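Local coordinates for putative cell wall hydrolase phosphatase-associated protein (Clostridioides difficile, PDB 7CFL) that is an autolysin whose NlpC/P60 catalytic domain, modelled here, probably cleaves peptide bonds of the cell wall as a cysteine-type endopeptidase, at residues D85-N90 against S128-N133. Numbering follows the deposited sequence.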
ATOM      1  N   ASP A  85      -7.836   7.068   4.111  1.00 32.85           N
ATOM      2  CA  ASP A  85      -8.895   7.874   3.449  1.00 34.78           C
ATOM      3  C   ASP A  85      -8.286   9.189   2.920  1.00 35.70           C
ATOM      4  O   ASP A  85      -7.060   9.372   3.024  1.00 38.65           O
ATOM      5  CB  ASP A  85     -10.098   8.046   4.388  1.00 33.21           C
ATOM      6  CG  ASP A  85      -9.824   8.776   5.688  1.00 39.14           C
ATOM      7  OD1 ASP A  85     -10.581   8.542   6.654  1.00 46.60           O
ATOM      8  OD2 ASP A  85      -8.862   9.563   5.728  1.00 39.67           O
ATOM      9  N   THR A  86      -9.130  10.068   2.363  1.00 44.02           N
ATOM     10  CA  THR A  86      -8.761  11.407   1.805  1.00 50.79           C
ATOM     11  C   THR A  86      -9.078  12.466   2.876  1.00 65.89           C
ATOM     12  O   THR A  86      -9.983  12.220   3.709  1.00 65.80           O
ATOM     13  CB  THR A  86      -9.413  11.582   0.425  1.00 52.08           C
ATOM     14  OG1 THR A  86      -8.641  10.776  -0.465  1.00 56.39           O
ATOM     15  CG2 THR A  86      -9.461  13.000  -0.104  1.00 42.55           C
ATOM     16  N   GLN A  87      -8.341  13.584   2.856  1.00 72.22           N
ATOM     17  CA  GLN A  87      -8.180  14.538   3.997  1.00 76.44           C
ATOM     18  C   GLN A  87      -9.531  15.121   4.439  1.00 75.66           C
ATOM     19  O   GLN A  87      -9.908  14.877   5.607  1.00 76.87           O
ATOM     20  CB  GLN A  87      -7.188  15.672   3.693  1.00 76.68           C
ATOM     21  CG  GLN A  87      -7.250  16.256   2.281  1.00 82.29           C
ATOM     22  CD  GLN A  87      -6.131  15.792   1.380  1.00 84.66           C
ATOM     23  OE1 GLN A  87      -5.605  16.560   0.576  1.00 87.01           O
ATOM     24  NE2 GLN A  87      -5.752  14.528   1.502  1.00 70.91           N
ATOM     25  N   GLY A  88     -10.225  15.855   3.560  1.00 77.78           N
ATOM     26  CA  GLY A  88     -11.289  16.812   3.935  1.00 81.82           C
ATOM     27  C   GLY A  88     -12.620  16.139   4.234  1.00 87.60           C
ATOM     28  O   GLY A  88     -12.618  15.063   4.876  1.00 83.80           O
ATOM     29  N   SER A  89     -13.728  16.773   3.822  1.00 87.80           N
ATOM     30  CA  SER A  89     -15.093  16.178   3.830  1.00 95.86           C
ATOM     31  C   SER A  89     -15.131  15.040   2.796  1.00 82.69           C
ATOM     32  O   SER A  89     -14.579  15.217   1.678  1.00 74.59           O
ATOM     33  CB  SER A  89     -16.198  17.215   3.624  1.00 91.25           C
ATOM     34  OG  SER A  89     -15.830  18.235   2.698  1.00 70.91           O
ATOM     35  N   ASN A  90     -15.716  13.900   3.177  1.00 82.73           N
ATOM     36  CA  ASN A  90     -15.508  12.582   2.517  1.00 82.80           C
ATOM     37  C   ASN A  90     -16.601  11.609   2.988  1.00 85.06           C
ATOM     38  O   ASN A  90     -17.650  12.092   3.468  1.00 86.81           O
ATOM     39  CB  ASN A  90     -14.086  12.078   2.809  1.00 72.38           C
ATOM     40  CG  ASN A  90     -13.348  11.598   1.578  1.00 80.41           C
ATOM     41  OD1 ASN A  90     -12.761  10.515   1.583  1.00 85.56           O
ATOM     42  ND2 ASN A  90     -13.356  12.407   0.530  1.00 77.41           N
ATOM     43  N   SER A 128      -1.161   9.582   9.630  1.00 32.68           N
ATOM     44  CA  SER A 128      -1.684   8.963  10.877  1.00 31.97           C
ATOM     45  C   SER A 128      -3.202   9.202  11.028  1.00 32.11           C
ATOM     46  O   SER A 128      -3.944   8.233  11.300  1.00 32.44           O
ATOM     47  CB  SER A 128      -0.928   9.435  12.090  1.00 35.87           C
ATOM     48  OG  SER A 128      -1.262   8.629  13.209  1.00 38.53           O
ATOM     49  N   SER A 129      -3.678  10.436  10.842  1.00 30.32           N
ATOM     50  CA  SER A 129      -5.115  10.802  11.003  1.00 38.72           C
ATOM     51  C   SER A 129      -5.997  10.164   9.906  1.00 32.52           C
ATOM     52  O   SER A 129      -7.212  10.022  10.132  1.00 36.67           O
ATOM     53  CB  SER A 129      -5.288  12.307  11.074  1.00 40.61           C
ATOM     54  OG  SER A 129      -5.024  12.922   9.820  1.00 42.97           O
ATOM     55  N   ARG A 130      -5.416   9.773   8.764  1.00 29.97           N
ATOM     56  CA  ARG A 130      -6.157   9.205   7.605  1.00 29.08           C
ATOM     57  C   ARG A 130      -6.181   7.668   7.649  1.00 29.45           C
ATOM     58  O   ARG A 130      -6.944   7.058   6.860  1.00 27.94           O
ATOM     59  CB  ARG A 130      -5.517   9.697   6.305  1.00 29.55           C
ATOM     60  CG  ARG A 130      -5.593  11.203   6.110  1.00 31.98           C
ATOM     61  CD  ARG A 130      -4.606  11.687   5.066  1.00 41.30           C
ATOM     62  NE  ARG A 130      -4.921  11.113   3.775  1.00 44.12           N
ATOM     63  CZ  ARG A 130      -4.040  10.660   2.878  1.00 57.70           C
ATOM     64  NH1 ARG A 130      -2.735  10.682   3.120  1.00 62.07           N
ATOM     65  NH2 ARG A 130      -4.477  10.165   1.731  1.00 60.84           N
ATOM     66  N   TYR A 131      -5.418   7.049   8.555  1.00 27.66           N
ATOM     67  CA  TYR A 131      -5.356   5.573   8.710  1.00 28.96           C
ATOM     68  C   TYR A 131      -6.767   5.020   8.928  1.00 26.78           C
ATOM     69  O   TYR A 131      -7.486   5.511   9.848  1.00 26.51           O
ATOM     70  CB  TYR A 131      -4.425   5.177   9.855  1.00 26.86           C
ATOM     71  CG  TYR A 131      -4.298   3.696  10.070  1.00 25.88           C
ATOM     72  CD1 TYR A 131      -3.200   3.000   9.591  1.00 24.59           C
ATOM     73  CD2 TYR A 131      -5.259   2.979  10.779  1.00 26.81           C
ATOM     74  CE1 TYR A 131      -3.088   1.632   9.738  1.00 25.56           C
ATOM     75  CE2 TYR A 131      -5.166   1.604  10.919  1.00 24.19           C
ATOM     76  CZ  TYR A 131      -4.065   0.930  10.426  1.00 25.82           C
ATOM     77  OH  TYR A 131      -3.935  -0.419  10.590  1.00 25.38           O
ATOM     78  N   VAL A 132      -7.134   3.991   8.151  1.00 25.74           N
ATOM     79  CA  VAL A 132      -8.472   3.330   8.251  1.00 27.44           C
ATOM     80  C   VAL A 132      -8.321   1.947   8.887  1.00 23.30           C
ATOM     81  O   VAL A 132      -8.935   1.721   9.962  1.00 26.20           O
ATOM     82  CB  VAL A 132      -9.216   3.265   6.909  1.00 29.09           C
ATOM     83  CG1 VAL A 132     -10.502   2.441   7.035  1.00 31.36           C
ATOM     84  CG2 VAL A 132      -9.511   4.668   6.394  1.00 29.25           C
ATOM     85  N   ASN A 133      -7.589   1.051   8.252  1.00 22.91           N
ATOM     86  CA  ASN A 133      -7.490  -0.378   8.614  1.00 21.58           C
ATOM     87  C   ASN A 133      -6.270  -0.999   7.935  1.00 23.45           C
ATOM     88  O   ASN A 133      -5.526  -0.304   7.187  1.00 21.77           O
ATOM     89  CB  ASN A 133      -8.775  -1.149   8.300  1.00 22.03           C
ATOM     90  CG  ASN A 133      -9.017  -1.491   6.842  1.00 23.61           C
ATOM     91  OD1 ASN A 133      -8.439  -0.879   5.947  1.00 26.63           O
ATOM     92  ND2 ASN A 133      -9.890  -2.454   6.616  1.00 27.26           N
TER
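Asp85 and Arg130 meet mainly through the backbone of the first and the backbone and guanidinium of the second. Asp85 N gives a fairly straight hydrogen bond to Arg130 O (2.9 Å, 159° at the hydrogen). In the other direction, Arg130 NE reaches Asp85 O at 2.9 Å, and a weak bond from Arg130 NH2 ends on the same oxygen. One carbonyl oxygen thus accepts both, the NE bond bent (130°) and the oxygen tilted out of the guanidinium plane. A bend at chi3 (63°) carries NE out of the extended line of the arginine chain. The carboxylate of Asp85 does not pair with the guanidinium: OD2 lies 4.7 Å from Arg130 NE and instead rests against the start of that residue, 3.3 Å from Arg130 CA and close to CB. Val132 CG2 packs against Asp85 CB at 4.0 Å and also lies beside Asp85 N. Over one guanidinium face sits NE2 of the poorly ordered Gln87, 4.2 Å from Arg130 NE, its amide plane perpendicular to the guanidinium; NE2 also bonds weakly to Tyr126 OH. Further out, Tyr126 makes a cation-pi contact with Arg130, and Thr86 OG1 is tied to Ser95 OG. At the surface of the NlpC/P60 domain, the contact joins the exposed loop toward strand 96-102 to a type I turn, Ser128 to Tyr131, linking helix 125-128 to strand 131-136, which pairs antiparallel with strand 81-84 through Phe83.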